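Local atomic coordinates of AxyAgu115A (PDB entry 6NPS), a protein that probably hydrolyses the bonds that join glucuronic acid side groups to xylan, as a glycoside hydrolase of family GH115. Residues A[94-100]-A[159-165]; A[193-198]-A[225-231]; A[525-530]-A[581-586]. The protein carries 3 engineered substitutions. All blocks are in the same frame, centred on the assembly; numbering follows the deposited sequence.

Contact 1: residues A[94-100]-A[159-165]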
loop_
_atom_site.group_PDB
_atom_site.type_symbol
_atom_site.label_atom_id
_atom_site.label_comp_id
_atom_site.label_asym_id
_atom_site.label_seq_id
_atom_site.Cartn_x
_atom_site.Cartn_y
_atom_site.Cartn_z
ATOM N N ARG A 94 29.533 -53.101 14.905
ATOM C CA ARG A 94 28.162 -52.622 14.808
ATOM C C ARG A 94 27.843 -52.302 13.349
ATOM O O ARG A 94 28.507 -51.456 12.749
ATOM C CB ARG A 94 27.990 -51.382 15.681
ATOM C CG ARG A 94 26.574 -50.792 15.706
ATOM C CD ARG A 94 26.439 -49.596 16.678
ATOM N NE ARG A 94 27.726 -49.029 17.090
ATOM C CZ ARG A 94 28.386 -48.048 16.459
ATOM N NH1 ARG A 94 27.902 -47.483 15.346
ATOM N NH2 ARG A 94 29.549 -47.627 16.941
ATOM N N GLU A 95 26.827 -52.966 12.791
ATOM C CA GLU A 95 26.294 -52.651 11.467
ATOM C C GLU A 95 27.379 -52.669 10.387
ATOM O O GLU A 95 27.457 -51.783 9.539
ATOM C CB GLU A 95 25.563 -51.304 11.507
ATOM C CG GLU A 95 24.449 -51.309 12.565
ATOM C CD GLU A 95 23.606 -50.026 12.637
ATOM O OE1 GLU A 95 24.033 -48.957 12.163
ATOM O OE2 GLU A 95 22.498 -50.096 13.214
ATOM N N VAL A 96 28.218 -53.705 10.406
ATOM C CA VAL A 96 29.268 -53.861 9.403
ATOM C C VAL A 96 28.983 -55.110 8.559
ATOM O O VAL A 96 28.376 -56.073 9.040
ATOM C CB VAL A 96 30.640 -53.971 10.137
ATOM C CG1 VAL A 96 31.643 -54.754 9.332
ATOM C CG2 VAL A 96 31.176 -52.576 10.475
ATOM N N PHE A 97 29.489 -55.154 7.318
ATOM C CA PHE A 97 29.373 -56.405 6.574
ATOM C C PHE A 97 30.646 -56.684 5.795
ATOM O O PHE A 97 31.471 -55.797 5.554
ATOM C CB PHE A 97 28.151 -56.399 5.629
ATOM C CG PHE A 97 28.198 -55.317 4.611
ATOM C CD1 PHE A 97 28.835 -55.523 3.395
ATOM C CD2 PHE A 97 27.627 -54.085 4.868
ATOM C CE1 PHE A 97 28.883 -54.504 2.438
ATOM C CE2 PHE A 97 27.665 -53.072 3.926
ATOM C CZ PHE A 97 28.302 -53.286 2.707
ATOM N N LEU A 98 30.797 -57.952 5.441
ATOM C CA LEU A 98 31.816 -58.446 4.527
ATOM C C LEU A 98 31.121 -58.824 3.231
ATOM O O LEU A 98 30.060 -59.458 3.251
ATOM C CB LEU A 98 32.520 -59.664 5.133
ATOM C CG LEU A 98 33.385 -60.538 4.225
ATOM C CD1 LEU A 98 34.721 -59.834 3.895
ATOM C CD2 LEU A 98 33.626 -61.883 4.895
ATOM N N PHE A 99 31.714 -58.423 2.101
ATOM C CA PHE A 99 31.128 -58.604 0.776
ATOM C C PHE A 99 32.287 -59.175 -0.040
ATOM O O PHE A 99 33.220 -58.444 -0.400
ATOM C CB PHE A 99 30.616 -57.251 0.261
ATOM C CG PHE A 99 29.855 -57.297 -1.032
ATOM C CD1 PHE A 99 28.460 -57.329 -1.027
ATOM C CD2 PHE A 99 30.537 -57.212 -2.251
ATOM C CE1 PHE A 99 27.743 -57.311 -2.227
ATOM C CE2 PHE A 99 29.846 -57.199 -3.472
ATOM C CZ PHE A 99 28.436 -57.251 -3.456
ATOM N N GLN A 100 32.287 -60.485 -0.278
ATOM C CA GLN A 100 33.498 -61.121 -0.767
ATOM C C GLN A 100 33.151 -62.246 -1.728
ATOM O O GLN A 100 32.266 -63.058 -1.439
ATOM C CB GLN A 100 34.326 -61.669 0.405
ATOM C CG GLN A 100 35.631 -62.258 -0.032
ATOM C CD GLN A 100 36.470 -62.746 1.135
ATOM O OE1 GLN A 100 36.025 -62.724 2.280
ATOM N NE2 GLN A 100 37.687 -63.203 0.841
ATOM N N TYR A 159 37.256 -60.195 -5.371
ATOM C CA TYR A 159 36.550 -59.041 -4.827
ATOM C C TYR A 159 36.359 -59.219 -3.332
ATOM O O TYR A 159 35.984 -60.297 -2.871
ATOM C CB TYR A 159 35.191 -58.847 -5.503
ATOM C CG TYR A 159 34.678 -57.460 -5.286
ATOM C CD1 TYR A 159 33.993 -57.109 -4.108
ATOM C CD2 TYR A 159 34.909 -56.471 -6.232
ATOM C CE1 TYR A 159 33.551 -55.815 -3.906
ATOM C CE2 TYR A 159 34.473 -55.177 -6.045
ATOM C CZ TYR A 159 33.793 -54.846 -4.894
ATOM O OH TYR A 159 33.385 -53.538 -4.747
ATOM N N LYS A 160 36.658 -58.166 -2.568
ATOM C CA LYS A 160 36.489 -58.197 -1.118
ATOM C C LYS A 160 36.321 -56.774 -0.615
ATOM O O LYS A 160 37.144 -55.907 -0.908
ATOM C CB LYS A 160 37.679 -58.869 -0.412
ATOM C CG LYS A 160 37.567 -58.874 1.138
ATOM C CD LYS A 160 38.955 -59.136 1.763
ATOM C CE LYS A 160 38.887 -59.445 3.236
ATOM N NZ LYS A 160 40.243 -59.728 3.819
ATOM N N TYR A 161 35.247 -56.537 0.134
ATOM C CA TYR A 161 34.997 -55.237 0.727
ATOM C C TYR A 161 34.451 -55.480 2.126
ATOM O O TYR A 161 33.581 -56.342 2.292
ATOM C CB TYR A 161 34.004 -54.419 -0.126
ATOM C CG TYR A 161 33.581 -53.134 0.539
ATOM C CD1 TYR A 161 34.498 -52.105 0.751
ATOM C CD2 TYR A 161 32.284 -52.966 1.008
ATOM C CE1 TYR A 161 34.125 -50.938 1.394
ATOM C CE2 TYR A 161 31.890 -51.791 1.637
ATOM C CZ TYR A 161 32.810 -50.789 1.837
ATOM O OH TYR A 161 32.413 -49.623 2.461
ATOM N N VAL A 162 34.994 -54.758 3.122
ATOM C CA VAL A 162 34.528 -54.778 4.517
ATOM C C VAL A 162 34.079 -53.353 4.874
ATOM O O VAL A 162 34.907 -52.431 4.888
ATOM C CB VAL A 162 35.631 -55.256 5.480
ATOM C CG1 VAL A 162 35.156 -55.223 6.927
ATOM C CG2 VAL A 162 36.161 -56.661 5.099
ATOM N N SER A 163 32.780 -53.151 5.130
ATOM C CA SER A 163 32.278 -51.802 5.420
ATOM C C SER A 163 32.839 -51.306 6.761
ATOM O O SER A 163 33.447 -52.067 7.524
ATOM C CB SER A 163 30.747 -51.803 5.432
ATOM O OG SER A 163 30.248 -52.594 6.520
ATOM N N LYS A 164 32.590 -50.043 7.100
ATOM C CA LYS A 164 33.059 -49.495 8.379
ATOM C C LYS A 164 31.873 -49.167 9.292
ATOM O O LYS A 164 30.778 -48.902 8.794
ATOM C CB LYS A 164 33.912 -48.246 8.149
ATOM C CG LYS A 164 35.131 -48.479 7.272
ATOM C CD LYS A 164 35.821 -47.170 6.927
ATOM C CE LYS A 164 37.217 -47.410 6.374
ATOM N NZ LYS A 164 38.271 -47.141 7.392
ATOM N N GLU A 165 32.064 -49.180 10.614
ATOM C CA GLU A 165 30.936 -48.873 11.490
ATOM C C GLU A 165 30.389 -47.492 11.126
ATOM O O GLU A 165 31.164 -46.595 10.763
ATOM C CB GLU A 165 31.359 -48.905 12.961
ATOM C CG GLU A 165 31.408 -50.309 13.542
ATOM C CD GLU A 165 31.866 -50.368 15.010
ATOM O OE1 GLU A 165 32.722 -49.561 15.428
ATOM O OE2 GLU A 165 31.348 -51.227 15.750
HETATM O O HOH W 1 28.801 -50.528 7.727
#

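Contact 2: residues A[193-198]-A[225-231]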
loop_
_atom_site.group_PDB
_atom_site.type_symbol
_atom_site.label_atom_id
_atom_site.label_comp_id
_atom_site.label_asym_id
_atom_site.label_seq_id
_atom_site.Cartn_x
_atom_site.Cartn_y
_atom_site.Cartn_z
ATOM N N PHE A 193 -2.387 -45.747 8.230
ATOM C CA PHE A 193 -1.003 -45.784 8.706
ATOM C C PHE A 193 -0.676 -47.171 9.273
ATOM O O PHE A 193 -0.311 -47.334 10.443
ATOM C CB PHE A 193 -0.763 -44.695 9.741
ATOM C CG PHE A 193 -1.041 -43.285 9.240
ATOM C CD1 PHE A 193 -2.315 -42.734 9.339
ATOM C CD2 PHE A 193 -0.017 -42.515 8.715
ATOM C CE1 PHE A 193 -2.559 -41.433 8.907
ATOM C CE2 PHE A 193 -0.255 -41.221 8.273
ATOM C CZ PHE A 193 -1.530 -40.677 8.369
ATOM N N ASN A 194 -0.815 -48.181 8.411
ATOM C CA ASN A 194 -0.757 -49.580 8.803
ATOM C C ASN A 194 0.542 -50.214 8.324
ATOM O O ASN A 194 1.404 -49.566 7.724
ATOM C CB ASN A 194 -1.966 -50.334 8.244
ATOM C CG ASN A 194 -2.100 -50.171 6.737
ATOM O OD1 ASN A 194 -1.086 -50.080 6.024
ATOM N ND2 ASN A 194 -3.353 -50.121 6.237
ATOM N N ALA A 195 0.672 -51.517 8.585
ATOM C CA ALA A 195 1.924 -52.211 8.286
ATOM C C ALA A 195 2.207 -52.257 6.797
ATOM O O ALA A 195 3.371 -52.330 6.390
ATOM C CB ALA A 195 1.858 -53.637 8.835
ATOM N N GLU A 196 1.158 -52.273 5.974
ATOM C CA GLU A 196 1.347 -52.292 4.525
ATOM C C GLU A 196 2.033 -51.018 4.061
ATOM O O GLU A 196 2.980 -51.053 3.258
ATOM C CB GLU A 196 -0.003 -52.456 3.825
ATOM C CG GLU A 196 -0.568 -53.892 3.822
ATOM C CD GLU A 196 -0.468 -54.609 5.181
ATOM O OE1 GLU A 196 -1.051 -54.124 6.180
ATOM O OE2 GLU A 196 0.206 -55.661 5.247
ATOM N N MET A 197 1.576 -49.882 4.572
ATOM C CA MET A 197 2.232 -48.625 4.267
ATOM C C MET A 197 3.636 -48.575 4.867
ATOM O O MET A 197 4.601 -48.234 4.170
ATOM C CB MET A 197 1.355 -47.477 4.760
ATOM C CG MET A 197 1.881 -46.098 4.379
ATOM S SD MET A 197 2.965 -45.512 5.689
ATOM C CE MET A 197 1.765 -44.726 6.769
ATOM N N TYR A 198 3.789 -48.979 6.144
ATOM C CA TYR A 198 5.069 -48.782 6.819
ATOM C C TYR A 198 6.162 -49.665 6.252
ATOM O O TYR A 198 7.339 -49.342 6.416
ATOM C CB TYR A 198 4.956 -49.025 8.345
ATOM C CG TYR A 198 4.651 -47.699 9.054
ATOM C CD1 TYR A 198 5.613 -46.688 9.106
ATOM C CD2 TYR A 198 3.418 -47.463 9.623
ATOM C CE1 TYR A 198 5.352 -45.465 9.698
ATOM C CE2 TYR A 198 3.129 -46.251 10.245
ATOM C CZ TYR A 198 4.108 -45.247 10.270
ATOM O OH TYR A 198 3.859 -44.045 10.873
ATOM N N ASP A 225 -2.146 -49.145 15.112
ATOM C CA ASP A 225 -2.746 -48.977 13.790
ATOM C C ASP A 225 -2.279 -50.024 12.794
ATOM O O ASP A 225 -2.471 -49.839 11.585
ATOM C CB ASP A 225 -2.411 -47.596 13.208
ATOM C CG ASP A 225 -3.149 -46.452 13.906
ATOM O OD1 ASP A 225 -4.112 -46.719 14.673
ATOM O OD2 ASP A 225 -2.756 -45.274 13.672
ATOM N N GLY A 226 -1.615 -51.088 13.264
ATOM C CA GLY A 226 -0.955 -52.037 12.395
ATOM C C GLY A 226 -1.815 -52.683 11.333
ATOM O O GLY A 226 -1.339 -52.886 10.207
ATOM N N PRO A 227 -3.080 -53.055 11.633
ATOM C CA PRO A 227 -3.878 -53.024 12.874
ATOM C C PRO A 227 -3.139 -53.618 14.083
ATOM O O PRO A 227 -2.193 -54.382 13.875
ATOM C CB PRO A 227 -5.106 -53.873 12.529
ATOM C CG PRO A 227 -5.243 -53.742 11.059
ATOM C CD PRO A 227 -3.820 -53.694 10.532
ATOM N N GLY A 228 -3.569 -53.269 15.297
ATOM C CA GLY A 228 -2.894 -53.740 16.494
ATOM C C GLY A 228 -1.413 -53.397 16.459
ATOM O O GLY A 228 -1.002 -52.333 15.980
ATOM N N LEU A 229 -0.596 -54.334 16.929
ATOM C CA LEU A 229 0.846 -54.169 17.030
ATOM C C LEU A 229 1.599 -54.490 15.751
ATOM O O LEU A 229 2.824 -54.575 15.800
ATOM C CB LEU A 229 1.393 -55.103 18.133
ATOM C CG LEU A 229 0.993 -54.667 19.520
ATOM C CD1 LEU A 229 1.191 -55.906 20.422
ATOM C CD2 LEU A 229 1.821 -53.482 19.991
ATOM N N ALA A 230 0.930 -54.692 14.616
ATOM C CA ALA A 230 1.668 -55.115 13.418
ATOM C C ALA A 230 2.735 -54.110 12.956
ATOM O O ALA A 230 3.738 -54.527 12.360
ATOM C CB ALA A 230 0.689 -55.432 12.284
ATOM N N ASN A 231 2.576 -52.796 13.193
ATOM C CA ASN A 231 3.647 -51.873 12.781
ATOM C C ASN A 231 4.904 -52.095 13.635
ATOM O O ASN A 231 6.043 -52.145 13.128
ATOM C CB ASN A 231 3.216 -50.395 12.915
ATOM C CG ASN A 231 2.104 -49.989 11.979
ATOM O OD1 ASN A 231 1.954 -50.536 10.887
ATOM N ND2 ASN A 231 1.302 -49.003 12.406
HETATM O O HOH W 2 -0.076 -45.737 12.644
#

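Contact 3: residues A[525-530]-A[581-586]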
loop_
_atom_site.group_PDB
_atom_site.type_symbol
_atom_site.label_atom_id
_atom_site.label_comp_id
_atom_site.label_asym_id
_atom_site.label_seq_id
_atom_site.Cartn_x
_atom_site.Cartn_y
_atom_site.Cartn_z
ATOM N N MET A 525 7.106 -16.705 0.476
ATOM C CA MET A 525 7.375 -15.852 -0.682
ATOM C C MET A 525 6.140 -14.999 -0.963
ATOM O O MET A 525 5.000 -15.408 -0.711
ATOM C CB MET A 525 7.763 -16.728 -1.874
ATOM C CG MET A 525 8.316 -15.995 -3.139
ATOM S SD MET A 525 9.476 -14.624 -2.893
ATOM C CE MET A 525 9.568 -14.038 -4.578
ATOM N N ASN A 526 6.362 -13.747 -1.357
ATOM C CA ASN A 526 5.241 -12.848 -1.515
ATOM C C ASN A 526 5.693 -11.652 -2.336
ATOM O O ASN A 526 6.822 -11.592 -2.815
ATOM C CB ASN A 526 4.690 -12.374 -0.168
ATOM C CG ASN A 526 3.185 -12.122 -0.218
ATOM O OD1 ASN A 526 2.707 -11.239 -0.954
ATOM N ND2 ASN A 526 2.418 -12.939 0.518
ATOM N N VAL A 527 4.791 -10.696 -2.489
ATOM C CA VAL A 527 5.117 -9.541 -3.302
ATOM C C VAL A 527 6.033 -8.600 -2.524
ATOM O O VAL A 527 5.926 -8.468 -1.298
ATOM C CB VAL A 527 3.806 -8.861 -3.739
ATOM C CG1 VAL A 527 3.150 -8.202 -2.553
ATOM C CG2 VAL A 527 4.096 -7.872 -4.826
ATOM N N ASP A 528 7.008 -8.004 -3.218
ATOM C CA ASP A 528 7.905 -7.025 -2.618
ATOM C C ASP A 528 8.850 -7.623 -1.578
ATOM O O ASP A 528 9.440 -6.892 -0.785
ATOM C CB ASP A 528 7.121 -5.856 -1.995
ATOM C CG ASP A 528 6.359 -5.030 -3.050
ATOM O OD1 ASP A 528 6.834 -4.938 -4.202
ATOM O OD2 ASP A 528 5.282 -4.478 -2.718
ATOM N N VAL A 529 9.032 -8.935 -1.544
ATOM C CA VAL A 529 10.186 -9.470 -0.820
ATOM C C VAL A 529 11.457 -9.046 -1.536
ATOM O O VAL A 529 12.324 -8.375 -0.972
ATOM C CB VAL A 529 10.063 -10.997 -0.682
ATOM C CG1 VAL A 529 11.355 -11.607 -0.143
ATOM C CG2 VAL A 529 8.803 -11.322 0.249
ATOM N N TYR A 530 11.551 -9.385 -2.810
ATOM C CA TYR A 530 12.564 -8.824 -3.697
ATOM C C TYR A 530 12.083 -7.467 -4.215
ATOM O O TYR A 530 10.888 -7.260 -4.443
ATOM C CB TYR A 530 12.803 -9.739 -4.894
ATOM C CG TYR A 530 13.468 -11.047 -4.555
ATOM C CD1 TYR A 530 12.735 -12.099 -3.985
ATOM C CD2 TYR A 530 14.842 -11.240 -4.814
ATOM C CE1 TYR A 530 13.343 -13.296 -3.649
ATOM C CE2 TYR A 530 15.466 -12.442 -4.508
ATOM C CZ TYR A 530 14.704 -13.464 -3.933
ATOM O OH TYR A 530 15.283 -14.663 -3.603
ATOM N N LEU A 581 6.209 -20.739 -8.548
ATOM C CA LEU A 581 5.671 -19.918 -7.464
ATOM C C LEU A 581 6.517 -18.663 -7.239
ATOM O O LEU A 581 5.967 -17.576 -6.998
ATOM C CB LEU A 581 5.645 -20.741 -6.176
ATOM C CG LEU A 581 5.066 -19.992 -4.968
ATOM C CD1 LEU A 581 4.401 -21.054 -4.109
ATOM C CD2 LEU A 581 6.179 -19.327 -4.152
ATOM N N GLN A 582 7.855 -18.801 -7.247
ATOM C CA GLN A 582 8.725 -17.626 -7.133
ATOM C C GLN A 582 8.434 -16.642 -8.273
ATOM O O GLN A 582 8.248 -15.442 -8.048
ATOM C CB GLN A 582 10.194 -18.033 -7.166
ATOM C CG GLN A 582 10.632 -18.987 -6.074
ATOM C CD GLN A 582 11.035 -18.261 -4.813
ATOM O OE1 GLN A 582 11.492 -17.119 -4.870
ATOM N NE2 GLN A 582 10.858 -18.910 -3.664
ATOM N N LYS A 583 8.357 -17.156 -9.501
ATOM C CA LYS A 583 8.120 -16.310 -10.670
ATOM C C LYS A 583 6.814 -15.546 -10.547
ATOM O O LYS A 583 6.740 -14.353 -10.877
ATOM C CB LYS A 583 8.112 -17.184 -11.909
ATOM C CG LYS A 583 7.720 -16.493 -13.218
ATOM C CD LYS A 583 7.793 -17.553 -14.335
ATOM C CE LYS A 583 7.320 -17.038 -15.700
ATOM N NZ LYS A 583 7.142 -18.271 -16.570
ATOM N N MET A 584 5.766 -16.233 -10.106
ATOM C CA MET A 584 4.460 -15.613 -9.944
ATOM C C MET A 584 4.554 -14.375 -9.078
ATOM O O MET A 584 4.004 -13.325 -9.417
ATOM C CB MET A 584 3.481 -16.602 -9.315
ATOM C CG MET A 584 2.096 -15.988 -9.067
ATOM S SD MET A 584 1.003 -17.236 -8.288
ATOM C CE MET A 584 1.676 -17.277 -6.638
ATOM N N TRP A 585 5.221 -14.497 -7.933
ATOM C CA TRP A 585 5.315 -13.376 -7.004
ATOM C C TRP A 585 6.228 -12.270 -7.517
ATOM O O TRP A 585 5.989 -11.096 -7.236
ATOM C CB TRP A 585 5.810 -13.870 -5.653
ATOM C CG TRP A 585 4.730 -14.606 -4.873
ATOM C CD1 TRP A 585 4.747 -15.916 -4.490
ATOM C CD2 TRP A 585 3.518 -14.044 -4.368
ATOM N NE1 TRP A 585 3.612 -16.207 -3.766
ATOM C CE2 TRP A 585 2.836 -15.079 -3.681
ATOM C CE3 TRP A 585 2.941 -12.755 -4.430
ATOM C CZ2 TRP A 585 1.600 -14.882 -3.049
ATOM C CZ3 TRP A 585 1.713 -12.556 -3.812
ATOM C CH2 TRP A 585 1.054 -13.618 -3.115
ATOM N N LEU A 586 7.337 -12.635 -8.160
ATOM C CA LEU A 586 8.236 -11.650 -8.734
ATOM C C LEU A 586 7.538 -10.849 -9.832
ATOM O O LEU A 586 7.673 -9.623 -9.880
ATOM C CB LEU A 586 9.484 -12.339 -9.278
ATOM C CG LEU A 586 10.376 -12.961 -8.201
ATOM C CD1 LEU A 586 11.407 -13.834 -8.895
ATOM C CD2 LEU A 586 11.039 -11.912 -7.408
HETATM O O HOH W 3 3.725 -17.874 -1.288
HETATM O O HOH W 4 13.824 -16.785 -3.333
#

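Contact 1: residues A[94-100]-A[159-165]
Where a strand pairing frays, side chains can take over from the backbone, and Glu165, Ser163 and Phe99, the residues most covered here, illustrate how. Phe99 sits in the regular part. Its N donates to Tyr161 O and its O accepts from Tyr161 N, both at 2.8 Å, an antiparallel hydrogen-bonded pair flanked by the non-hydrogen-bonded pairs Leu98–Val162 and Gln100–Lys160. Its ring reaches Tyr159, with CD2 3.7 Å from Tyr159 CE1, and also meets the His129 ring of helix 120-133 edge-to-face. At Ser163 the pattern changes: its N still donates to Phe97 O (3.0 Å), but the return bond from Phe97 N goes to Ser163 OG (2.8 Å), while Ser163 CB lies over the face of the Phe97 ring, 4.0 Å from its centroid, in a CH-pi contact. Here the chains part, and a water bridges Ser163 OG, Glu95 O and Lys164 O. Glu165 closes the widened end by accepting from Arg94 N through OE2 at 2.7 Å. Leu98 CD1 packs on Val162 CG2 (3.7 Å). The arrangement is the edge of a four-stranded mixed sheet with helix 120-133 packed on its aromatic face: strand 160-162 is outermost, and strand 97-106 pairs on its other edge with strand 109-117.

Contact 2: residues A[193-198]-A[225-231]
Helix N-termini expose amide donors that the helix itself cannot satisfy, and the N-cap is the classic answer. Asn194 fills that position before helix 195-207: its OD1 accepts from Met197 N at 3.0 Å, and the first turn is completed by Tyr198 N donating to Asn194 O at 2.9 Å. The ND2 of the capping side chain turns to Phe190 O in the preceding helix. The acceptor for Ala195 N comes from the other segment: it donates to Gly226 O at 2.9 Å along a nearly straight path. The Gly226 carbonyl belongs to the cis peptide bond that leads into Pro227, and the chain then turns through a type II' beta turn from Pro227 to Ala230 into helix 230-238. Within this compact bend Gly226 N donates to Gly228 O. The glycine at 228 suits the positive phi of the turn, and a CB on Gly226 would collide with Ala230 N.

A second crossing bond runs the other way. Asn231 ND2 donates to Phe193 O at 3.0 Å and also has Phe222 O as a partner. Phe193 O additionally receives a water at 2.7 Å, which donates to Asp225 OD2 as well; that carboxylate oxygen is held too by Arg221 N. Contact between apolar side chains is slight, with Ala195 CB 4.1 Å from Ala230 CB. Tyr198, whose OH pairs with Ala216 N, brings its CD2 to 3.6 Å from Asn231 OD1. A final weak polar touch places Asn194 CA 3.3 Å from Asp225 O, a CA-H...O contact.

Contact 3: residues A[525-530]-A[581-586]
An irregular chain segment, folded into a type II beta turn from Asn526 to Val529, runs past one side of helix 564-596, with Val527 and Trp585 bringing their CA atoms to 5.3 Å. Asp528 takes the positive phi that this turn requires at its third position, and Asn526 OD1 accepts from Val527 N at 2.6 Å. The link between helices 500-519 and 537-558 is packed against a long helix of the all-helical region, by side chains rather than direct hydrogen bonds. The Trp585 ring turns one face to the backbone at Met525 O and Asn526 CA: Asn526 CA makes a CH-pi contact 3.8 Å from the centroid of the five-membered ring, and Val527 CB is 4.0 Å from Trp585 CE3. Met525, with 108 Å² covered, reaches along the helix, its CB 3.8 Å from Leu581 CD2 and its CE 3.8 Å from Leu586 CD2. Waters mediate the polar links. One donates to Met525 O at 2.8 Å and weakly accepts from Trp585 NE1; another joins Tyr530 OH to Gln582 OE1, while Gln582 NE2 donates to Arg520 O.

How the contacts relate
The three contacts follow one another in series along the chain. Contact 1 lies in the four-stranded mixed sheet of the N-terminal region; contact 2 joins the starts of helices 195-207 and 230-238, which accompany the eight-stranded parallel sheet of the TIM-barrel-like family region; contact 3 belongs to the helices that follow. Contacts 1 and 2 have centres 32 Å apart and nearest atoms about 17 Å apart. Contact 3 is 50 Å from contact 1 and 42 Å from contact 2, centre to centre. None touches another; they sit in three different parts of the fold, with contacts 1 and 3 on opposite sides of the chain's centre.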